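Local structure of Serine/threonine-protein kinase Tel1 (Chaetomium thermophilum, 6SKY) at residues C2691-A2696 / Y2937-Y2943; R2706-R2711 / V2930-L2936; R2788-V2792 / M2857-Q2861. The protein probably acts as a serine/threonine protein kinase that uses ATP to phosphorylate [ST]-Q sites and activate checkpoint signalling when DNA is damaged. All coordinates share one frame; numbering follows the deposited sequence.

Along the chain the contacts lie one within the next: 2788-2792 with 2857-2861 (interaction 3) is innermost, 2706-2711 with 2930-2936 (interaction 2) spans it, and 2691-2696 with 2937-2943 (interaction 1) spans both. Interactions 1 and 2, with centres about 10 Å apart, rest on the consecutive helices 2688-2697 and 2703-2714 of the kinase domain, which hold successive parts of the C-terminal FATC segment. The centre of interaction 3 is about 15 Å from that of interaction 1 and about 19 Å from that of interaction 2, yet Val2792 touches Tyr2937 as well as Arg2706 and Val2935. The FATC end of the chain is thereby packed against both the helices and the activation-loop region of the kinase domain.

Interaction 1: C2691-A2696 / Y2937-Y2943; sequences CRKEIA and YSGWAAY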
loop_
_atom_site.group_PDB
_atom_site.type_symbol
_atom_site.label_atom_id
_atom_site.label_comp_id
_atom_site.label_asym_id
_atom_site.label_seq_id
_atom_site.Cartn_x
_atom_site.Cartn_y
_atom_site.Cartn_z
ATOM N N CYS A 2691 35.380 -19.525 30.960
ATOM C CA CYS A 2691 34.012 -19.056 30.767
ATOM C C CYS A 2691 33.049 -20.223 30.622
ATOM O O CYS A 2691 31.958 -20.214 31.205
ATOM C CB CYS A 2691 33.932 -18.153 29.539
ATOM S SG CYS A 2691 34.842 -16.617 29.655
ATOM N N ARG A 2692 33.434 -21.245 29.855
ATOM C CA ARG A 2692 32.559 -22.397 29.687
ATOM C C ARG A 2692 32.314 -23.101 31.010
ATOM O O ARG A 2692 31.184 -23.492 31.311
ATOM C CB ARG A 2692 33.147 -23.374 28.676
ATOM C CG ARG A 2692 32.412 -24.681 28.644
ATOM C CD ARG A 2692 32.690 -25.479 27.402
ATOM N NE ARG A 2692 31.824 -26.653 27.349
ATOM C CZ ARG A 2692 31.697 -27.454 26.299
ATOM N NH1 ARG A 2692 32.381 -27.221 25.190
ATOM N NH2 ARG A 2692 30.879 -28.492 26.357
ATOM N N LYS A 2693 33.355 -23.260 31.821
ATOM C CA LYS A 2693 33.198 -23.950 33.094
ATOM C C LYS A 2693 32.369 -23.133 34.074
ATOM O O LYS A 2693 31.534 -23.686 34.796
ATOM C CB LYS A 2693 34.564 -24.268 33.680
ATOM C CG LYS A 2693 34.524 -24.973 35.003
ATOM C CD LYS A 2693 35.930 -25.252 35.482
ATOM C CE LYS A 2693 35.942 -25.928 36.838
ATOM N NZ LYS A 2693 37.337 -26.176 37.292
ATOM N N GLU A 2694 32.586 -21.819 34.125
ATOM C CA GLU A 2694 31.783 -20.986 35.013
ATOM C C GLU A 2694 30.323 -20.990 34.603
ATOM O O GLU A 2694 29.434 -20.906 35.454
ATOM C CB GLU A 2694 32.327 -19.563 35.044
ATOM C CG GLU A 2694 33.178 -19.293 36.263
ATOM C CD GLU A 2694 33.966 -18.008 36.167
ATOM O OE1 GLU A 2694 33.345 -16.933 36.040
ATOM O OE2 GLU A 2694 35.212 -18.078 36.219
ATOM N N ILE A 2695 30.047 -21.085 33.307
ATOM C CA ILE A 2695 28.653 -21.136 32.899
ATOM C C ILE A 2695 28.056 -22.513 33.159
ATOM O O ILE A 2695 26.878 -22.621 33.510
ATOM C CB ILE A 2695 28.527 -20.708 31.430
ATOM C CG1 ILE A 2695 28.485 -19.189 31.349
ATOM C CG2 ILE A 2695 27.297 -21.289 30.785
ATOM C CD1 ILE A 2695 28.316 -18.676 29.965
ATOM N N ALA A 2696 28.850 -23.579 33.034
ATOM C CA ALA A 2696 28.318 -24.922 33.240
ATOM C C ALA A 2696 28.093 -25.227 34.712
ATOM O O ALA A 2696 27.214 -26.025 35.046
ATOM C CB ALA A 2696 29.251 -25.960 32.633
ATOM N N TYR A 2937 22.643 -23.680 26.723
ATOM C CA TYR A 2937 23.614 -24.695 27.098
ATOM C C TYR A 2937 25.030 -24.151 26.980
ATOM O O TYR A 2937 25.324 -23.304 26.138
ATOM C CB TYR A 2937 23.440 -25.923 26.214
ATOM C CG TYR A 2937 24.391 -27.040 26.512
ATOM C CD1 TYR A 2937 24.482 -27.575 27.779
ATOM C CD2 TYR A 2937 25.181 -27.581 25.519
ATOM C CE1 TYR A 2937 25.344 -28.597 28.051
ATOM C CE2 TYR A 2937 26.040 -28.604 25.783
ATOM C CZ TYR A 2937 26.120 -29.107 27.052
ATOM O OH TYR A 2937 26.987 -30.132 27.320
ATOM N N SER A 2938 25.920 -24.650 27.837
ATOM C CA SER A 2938 27.266 -24.095 27.911
ATOM C C SER A 2938 28.100 -24.436 26.687
ATOM O O SER A 2938 29.025 -23.693 26.350
ATOM C CB SER A 2938 27.964 -24.587 29.167
ATOM O OG SER A 2938 28.362 -25.932 29.023
ATOM N N GLY A 2939 27.812 -25.553 26.021
ATOM C CA GLY A 2939 28.527 -25.890 24.806
ATOM C C GLY A 2939 28.143 -25.036 23.623
ATOM O O GLY A 2939 28.908 -24.945 22.663
ATOM N N TRP A 2940 26.956 -24.448 23.662
ATOM C CA TRP A 2940 26.512 -23.371 22.783
ATOM C C TRP A 2940 27.143 -22.115 23.343
ATOM O O TRP A 2940 26.587 -21.466 24.222
ATOM C CB TRP A 2940 24.995 -23.288 22.809
ATOM C CG TRP A 2940 24.291 -22.709 21.638
ATOM C CD1 TRP A 2940 23.625 -23.394 20.685
ATOM C CD2 TRP A 2940 24.114 -21.327 21.334
ATOM N NE1 TRP A 2940 23.062 -22.537 19.790
ATOM C CE2 TRP A 2940 23.348 -21.255 20.170
ATOM C CE3 TRP A 2940 24.540 -20.142 21.928
ATOM C CZ2 TRP A 2940 23.001 -20.052 19.586
ATOM C CZ3 TRP A 2940 24.194 -18.955 21.347
ATOM C CH2 TRP A 2940 23.435 -18.916 20.190
ATOM N N ALA A 2941 28.331 -21.769 22.865
ATOM C CA ALA A 2941 29.101 -20.751 23.566
ATOM C C ALA A 2941 28.480 -19.376 23.400
ATOM O O ALA A 2941 28.803 -18.653 22.458
ATOM C CB ALA A 2941 30.538 -20.736 23.062
ATOM N N ALA A 2942 27.602 -18.993 24.322
ATOM C CA ALA A 2942 26.889 -17.736 24.170
ATOM C C ALA A 2942 27.710 -16.558 24.657
ATOM O O ALA A 2942 27.526 -15.439 24.169
ATOM C CB ALA A 2942 25.563 -17.795 24.915
ATOM N N TYR A 2943 28.597 -16.783 25.624
ATOM C CA TYR A 2943 29.510 -15.734 26.057
ATOM C C TYR A 2943 30.370 -15.255 24.902
ATOM O O TYR A 2943 30.692 -14.068 24.809
ATOM C CB TYR A 2943 30.384 -16.245 27.197
ATOM C CG TYR A 2943 31.085 -17.530 26.866
ATOM C CD1 TYR A 2943 32.337 -17.526 26.302
ATOM C CD2 TYR A 2943 30.484 -18.747 27.100
ATOM C CE1 TYR A 2943 32.970 -18.686 25.981
ATOM C CE2 TYR A 2943 31.112 -19.918 26.783
ATOM C CZ TYR A 2943 32.358 -19.878 26.225
ATOM O OH TYR A 2943 33.002 -21.043 25.904
#
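Tyr2943 lays one face of its ring against Cys2691. CB of Cys2691 sits 3.8 Å from the ring centroid and only 16° off the ring normal, the geometry of a CH-pi contact over the face, displaced toward the CD1-CE1 side. The sulfur is placed more obliquely: SG lies 4.9 Å from the same centroid, a Cys sulfur-aromatic contact of the slanted kind. In Tyr2943, CG lies between the backbone N and the carbonyl carbon (chi1 53°), which turns the ring toward Cys2691; the ring extends across the helix, bringing OH to 3.6 Å from CB of Arg2692. On the CD2 side, CD1 of Ile2695 approaches that ring carbon to 3.6 Å, neither squarely over the face nor at the edge.

In this way the last residues of the FATC segment are laid along helix 2688-2697 of the kinase domain, while Phe2717 meets the Tyr2943 ring edge-to-face and Arg2802 NH2 hydrogen-bonds the backbone O of Tyr2943. The second branch of Ile2695 serves the other end of the segment: CG2 packs at 3.7 Å on CB of Ser2938, and Ala2696 CB flanks the same serine, 3.7 Å from its OG. Ser2938 and Gly2939 form the corners of a type I turn running from Tyr2937 to Trp2940. Arg2692 is extended from CG to NE and spreads its guanidinium flat across this turn, with Gly2939 CA over the centre of one face at 3.8 Å from CZ. Ser2938 O lies over that face too, without a hydrogen bond to the group.

Interaction 2: R2706-R2711 / V2930-L2936; sequences RIAVYR and VSNLAVL
Ala2934 packs between Ile2707 and Tyr2710, which are neighbours on one side of helix 2703-2714. Here helix 2703-2714 of the kinase domain packs on the short FATC helix beginning at Val2930 and on the residues that follow it, and the backbones come close: the CA atoms of Ile2707 and Ala2934 are 5.2 Å apart. With CG opposite its backbone N (chi1 178°), Tyr2710 brings its ring against the FATC chain, where Ala2934 CA lies over one face, 4.2 Å from the centroid and 23° off the normal. Val2930 CG1 meets the edge of the same ring, 3.7 Å from CD1. The phenol oxygen reaches Leu2933 CB and makes a weak hydrogen bond to the carbonyl of Ala2942. Ile2707 points CG1 at Ala2934 CB, 3.7 Å away, and CD1 at Ser2931.

The two arginines differ in shape. Arg2711 is straight from CG to NE, and its guanidinium is covered at its centre by Val2930 CG1, 4.0 Å from CZ. Arg2706 instead kinks about its CG-CD bond (chi3 80°), which turns its guanidinium over the backbone of Val2935; Val2935 CA sits above that plane, 3.8 Å from CZ and displaced toward NH1.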
loop_
_atom_site.group_PDB
_atom_site.type_symbol
_atom_site.label_atom_id
_atom_site.label_comp_id
_atom_site.label_asym_id
_atom_site.label_seq_id
_atom_site.Cartn_x
_atom_site.Cartn_y
_atom_site.Cartn_z
ATOM N N ARG A 2706 21.846 -17.775 37.249
ATOM C CA ARG A 2706 22.402 -18.009 35.922
ATOM C C ARG A 2706 22.653 -16.702 35.191
ATOM O O ARG A 2706 23.715 -16.516 34.591
ATOM C CB ARG A 2706 21.468 -18.902 35.115
ATOM C CG ARG A 2706 21.326 -20.274 35.687
ATOM C CD ARG A 2706 20.428 -21.136 34.851
ATOM N NE ARG A 2706 21.122 -21.671 33.695
ATOM C CZ ARG A 2706 20.568 -22.487 32.808
ATOM N NH1 ARG A 2706 21.272 -22.931 31.779
ATOM N NH2 ARG A 2706 19.307 -22.856 32.954
ATOM N N ILE A 2707 21.699 -15.774 35.243
ATOM C CA ILE A 2707 21.876 -14.503 34.554
ATOM C C ILE A 2707 22.977 -13.681 35.207
ATOM O O ILE A 2707 23.746 -12.997 34.524
ATOM C CB ILE A 2707 20.550 -13.735 34.498
ATOM C CG1 ILE A 2707 19.530 -14.511 33.679
ATOM C CG2 ILE A 2707 20.751 -12.409 33.856
ATOM C CD1 ILE A 2707 18.268 -13.755 33.410
ATOM N N ALA A 2708 23.091 -13.741 36.532
ATOM C CA ALA A 2708 24.160 -13.008 37.199
ATOM C C ALA A 2708 25.528 -13.551 36.817
ATOM O O ALA A 2708 26.456 -12.778 36.550
ATOM C CB ALA A 2708 23.966 -13.062 38.707
ATOM N N VAL A 2709 25.672 -14.876 36.775
ATOM C CA VAL A 2709 26.941 -15.477 36.379
ATOM C C VAL A 2709 27.262 -15.145 34.931
ATOM O O VAL A 2709 28.417 -14.890 34.577
ATOM C CB VAL A 2709 26.906 -16.993 36.617
ATOM C CG1 VAL A 2709 28.068 -17.659 35.938
ATOM C CG2 VAL A 2709 26.943 -17.277 38.091
ATOM N N TYR A 2710 26.244 -15.118 34.075
ATOM C CA TYR A 2710 26.483 -14.803 32.675
ATOM C C TYR A 2710 26.940 -13.363 32.497
ATOM O O TYR A 2710 27.853 -13.092 31.712
ATOM C CB TYR A 2710 25.227 -15.073 31.864
ATOM C CG TYR A 2710 25.366 -14.721 30.417
ATOM C CD1 TYR A 2710 24.804 -13.570 29.915
ATOM C CD2 TYR A 2710 26.060 -15.538 29.553
ATOM C CE1 TYR A 2710 24.928 -13.244 28.608
ATOM C CE2 TYR A 2710 26.187 -15.217 28.242
ATOM C CZ TYR A 2710 25.620 -14.068 27.775
ATOM O OH TYR A 2710 25.737 -13.725 26.459
ATOM N N ARG A 2711 26.316 -12.420 33.204
ATOM C CA ARG A 2711 26.778 -11.040 33.126
ATOM C C ARG A 2711 28.199 -10.909 33.644
ATOM O O ARG A 2711 29.026 -10.208 33.049
ATOM C CB ARG A 2711 25.852 -10.120 33.905
ATOM C CG ARG A 2711 24.502 -9.937 33.290
ATOM C CD ARG A 2711 23.729 -8.906 34.063
ATOM N NE ARG A 2711 22.309 -8.936 33.750
ATOM C CZ ARG A 2711 21.743 -8.199 32.805
ATOM N NH1 ARG A 2711 20.441 -8.287 32.588
ATOM N NH2 ARG A 2711 22.481 -7.376 32.078
ATOM N N VAL A 2930 19.910 -10.823 26.899
ATOM C CA VAL A 2930 20.774 -11.429 27.906
ATOM C C VAL A 2930 20.011 -12.448 28.739
ATOM O O VAL A 2930 20.598 -13.398 29.259
ATOM C CB VAL A 2930 21.405 -10.334 28.781
ATOM C CG1 VAL A 2930 22.142 -10.936 29.953
ATOM C CG2 VAL A 2930 22.350 -9.501 27.958
ATOM N N SER A 2931 18.699 -12.292 28.868
ATOM C CA SER A 2931 17.924 -13.272 29.608
ATOM C C SER A 2931 17.633 -14.524 28.798
ATOM O O SER A 2931 17.224 -15.533 29.374
ATOM C CB SER A 2931 16.615 -12.653 30.080
ATOM O OG SER A 2931 15.725 -12.459 29.002
ATOM N N ASN A 2932 17.816 -14.480 27.483
ATOM C CA ASN A 2932 17.710 -15.673 26.656
ATOM C C ASN A 2932 19.048 -16.344 26.443
ATOM O O ASN A 2932 19.107 -17.567 26.330
ATOM C CB ASN A 2932 17.121 -15.333 25.291
ATOM C CG ASN A 2932 15.714 -14.855 25.377
ATOM O OD1 ASN A 2932 15.174 -14.684 26.461
ATOM N ND2 ASN A 2932 15.101 -14.627 24.233
ATOM N N LEU A 2933 20.120 -15.565 26.375
ATOM C CA LEU A 2933 21.445 -16.115 26.170
ATOM C C LEU A 2933 22.041 -16.686 27.440
ATOM O O LEU A 2933 22.978 -17.481 27.362
ATOM C CB LEU A 2933 22.372 -15.043 25.605
ATOM C CG LEU A 2933 22.081 -14.530 24.199
ATOM C CD1 LEU A 2933 23.023 -13.422 23.874
ATOM C CD2 LEU A 2933 22.233 -15.629 23.192
ATOM N N ALA A 2934 21.524 -16.310 28.602
ATOM C CA ALA A 2934 22.103 -16.771 29.852
ATOM C C ALA A 2934 21.657 -18.169 30.227
ATOM O O ALA A 2934 22.327 -18.819 31.032
ATOM C CB ALA A 2934 21.748 -15.812 30.978
ATOM N N VAL A 2935 20.555 -18.645 29.666
ATOM C CA VAL A 2935 20.012 -19.955 29.979
ATOM C C VAL A 2935 20.228 -20.939 28.830
ATOM O O VAL A 2935 19.576 -21.973 28.771
ATOM C CB VAL A 2935 18.530 -19.858 30.359
ATOM C CG1 VAL A 2935 18.371 -18.988 31.568
ATOM C CG2 VAL A 2935 17.743 -19.298 29.217
ATOM N N LEU A 2936 21.134 -20.629 27.915
ATOM C CA LEU A 2936 21.496 -21.565 26.872
ATOM C C LEU A 2936 22.557 -22.529 27.379
ATOM O O LEU A 2936 23.274 -22.251 28.340
ATOM C CB LEU A 2936 22.003 -20.830 25.635
ATOM C CG LEU A 2936 20.967 -20.102 24.792
ATOM C CD1 LEU A 2936 21.640 -19.316 23.723
ATOM C CD2 LEU A 2936 20.030 -21.078 24.174
#

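Interaction 3: R2788-V2792 / M2857-Q2861; sequences RVLPV and MAKLQ. Residues 2857, 2858, 2859, 2860, 2861 of segment 2857-2861 come from a tag, linker or insertion.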
loop_
_atom_site.group_PDB
_atom_site.type_symbol
_atom_site.label_atom_id
_atom_site.label_comp_id
_atom_site.label_asym_id
_atom_site.label_seq_id
_atom_site.Cartn_x
_atom_site.Cartn_y
_atom_site.Cartn_z
ATOM N N ARG A 2788 14.460 -27.016 20.765
ATOM C CA ARG A 2788 13.868 -26.573 22.016
ATOM C C ARG A 2788 13.180 -27.703 22.758
ATOM O O ARG A 2788 12.459 -27.447 23.725
ATOM C CB ARG A 2788 12.898 -25.422 21.772
ATOM C CG ARG A 2788 11.949 -25.613 20.631
ATOM C CD ARG A 2788 11.227 -24.319 20.371
ATOM N NE ARG A 2788 12.134 -23.312 19.841
ATOM C CZ ARG A 2788 12.009 -22.007 20.052
ATOM N NH1 ARG A 2788 12.884 -21.164 19.523
ATOM N NH2 ARG A 2788 11.020 -21.547 20.806
ATOM N N VAL A 2789 13.400 -28.946 22.330
ATOM C CA VAL A 2789 12.958 -30.129 23.057
ATOM C C VAL A 2789 14.094 -30.770 23.846
ATOM O O VAL A 2789 13.840 -31.656 24.673
ATOM C CB VAL A 2789 12.320 -31.142 22.083
ATOM C CG1 VAL A 2789 11.603 -32.242 22.816
ATOM C CG2 VAL A 2789 11.353 -30.433 21.181
ATOM N N LEU A 2790 15.325 -30.325 23.651
ATOM C CA LEU A 2790 16.489 -30.864 24.339
ATOM C C LEU A 2790 16.378 -30.652 25.845
ATOM O O LEU A 2790 15.486 -29.929 26.299
ATOM C CB LEU A 2790 17.755 -30.207 23.791
ATOM C CG LEU A 2790 17.907 -30.254 22.274
ATOM C CD1 LEU A 2790 19.158 -29.533 21.846
ATOM C CD2 LEU A 2790 17.927 -31.680 21.789
ATOM N N PRO A 2791 17.238 -31.282 26.652
ATOM C CA PRO A 2791 17.192 -31.028 28.102
ATOM C C PRO A 2791 17.407 -29.572 28.482
ATOM O O PRO A 2791 16.629 -29.022 29.269
ATOM C CB PRO A 2791 18.306 -31.929 28.633
ATOM C CG PRO A 2791 18.349 -33.037 27.684
ATOM C CD PRO A 2791 18.067 -32.456 26.340
ATOM N N VAL A 2792 18.455 -28.937 27.968
ATOM C CA VAL A 2792 18.648 -27.498 28.126
ATOM C C VAL A 2792 18.276 -26.846 26.803
ATOM O O VAL A 2792 19.111 -26.786 25.894
ATOM C CB VAL A 2792 20.088 -27.162 28.528
ATOM C CG1 VAL A 2792 20.159 -25.771 29.090
ATOM C CG2 VAL A 2792 20.595 -28.159 29.527
ATOM N N MET A 2857 20.034 -37.086 20.526
ATOM C CA MET A 2857 19.755 -36.180 21.633
ATOM C C MET A 2857 20.764 -36.353 22.759
ATOM O O MET A 2857 21.105 -35.383 23.443
ATOM C CB MET A 2857 18.333 -36.394 22.142
ATOM C CG MET A 2857 17.986 -35.560 23.348
ATOM S SD MET A 2857 16.259 -35.690 23.829
ATOM C CE MET A 2857 15.485 -34.752 22.524
ATOM N N ALA A 2858 21.257 -37.572 22.967
ATOM C CA ALA A 2858 22.341 -37.781 23.915
ATOM C C ALA A 2858 23.696 -37.435 23.321
ATOM O O ALA A 2858 24.626 -37.114 24.066
ATOM C CB ALA A 2858 22.344 -39.227 24.403
ATOM N N LYS A 2859 23.827 -37.496 22.001
ATOM C CA LYS A 2859 25.061 -37.072 21.356
ATOM C C LYS A 2859 25.200 -35.556 21.271
ATOM O O LYS A 2859 26.285 -35.071 20.938
ATOM C CB LYS A 2859 25.141 -37.678 19.954
ATOM C CG LYS A 2859 26.536 -37.723 19.356
ATOM C CD LYS A 2859 26.552 -38.524 18.059
ATOM C CE LYS A 2859 27.955 -38.607 17.480
ATOM N NZ LYS A 2859 27.988 -39.381 16.210
ATOM N N LEU A 2860 24.142 -34.799 21.560
ATOM C CA LEU A 2860 24.157 -33.347 21.412
ATOM C C LEU A 2860 24.436 -32.599 22.706
ATOM O O LEU A 2860 25.107 -31.566 22.672
ATOM C CB LEU A 2860 22.828 -32.853 20.836
ATOM C CG LEU A 2860 22.604 -33.027 19.336
ATOM C CD1 LEU A 2860 21.262 -32.478 18.935
ATOM C CD2 LEU A 2860 23.700 -32.351 18.553
ATOM N N GLN A 2861 23.934 -33.067 23.844
ATOM C CA GLN A 2861 24.051 -32.328 25.098
ATOM C C GLN A 2861 24.588 -33.209 26.211
ATOM O O GLN A 2861 24.050 -33.253 27.317
ATOM C CB GLN A 2861 22.720 -31.721 25.503
ATOM C CG GLN A 2861 22.284 -30.605 24.611
ATOM C CD GLN A 2861 21.410 -29.630 25.322
ATOM O OE1 GLN A 2861 21.232 -29.711 26.529
ATOM N NE2 GLN A 2861 20.848 -28.698 24.579
#
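Gln2861 NE2 donates to the carbonyl oxygen of Val2792 over 2.9 Å, and the N-H...O angle of 177° makes the bond essentially straight. The acceptor lies in the amide plane of Gln2861, whereas the donor stands tilted 33° from the carbonyl plane of Val2792. The same carboxamide closes a second bond: Val2792 N donates to Gln2861 OE1 over 3.2 Å, less straight. One amide group thus pairs with both the N-H and the C=O of one residue, which fixes which way round the carboxamide is turned. Its chain runs extended beyond CG to reach Val2792.

Leu2790 CD1 and Val2792 CG2 lie close to the carboxamide, the first beside NE2 and the second beside OE1 of Gln2861. The other Leu2790 methyl, CD2, faces Met2857, whose chain bends at its last torsion (chi3 -73°) to bring CE to 4.0 Å from it; the two chains run alongside in opposing senses. Leu2860 CD1 is a looser neighbour of Leu2790 CD2.

Residues 2857-2861 belong to an insertion into the natural sequence. The loop they meet follows the magnesium ligand Asp2779 and belongs to the activation-loop region of this kinase family, and the side chain of Leu2860 is about 6 Å from the bound nucleotide analogue. The loop itself links strand 2775-2777 to helix 2802-2806; helix 2854-2860 meets it on one side, and Pro2791 packs on Trp2355 in helix 2348-2387 of the second subunit.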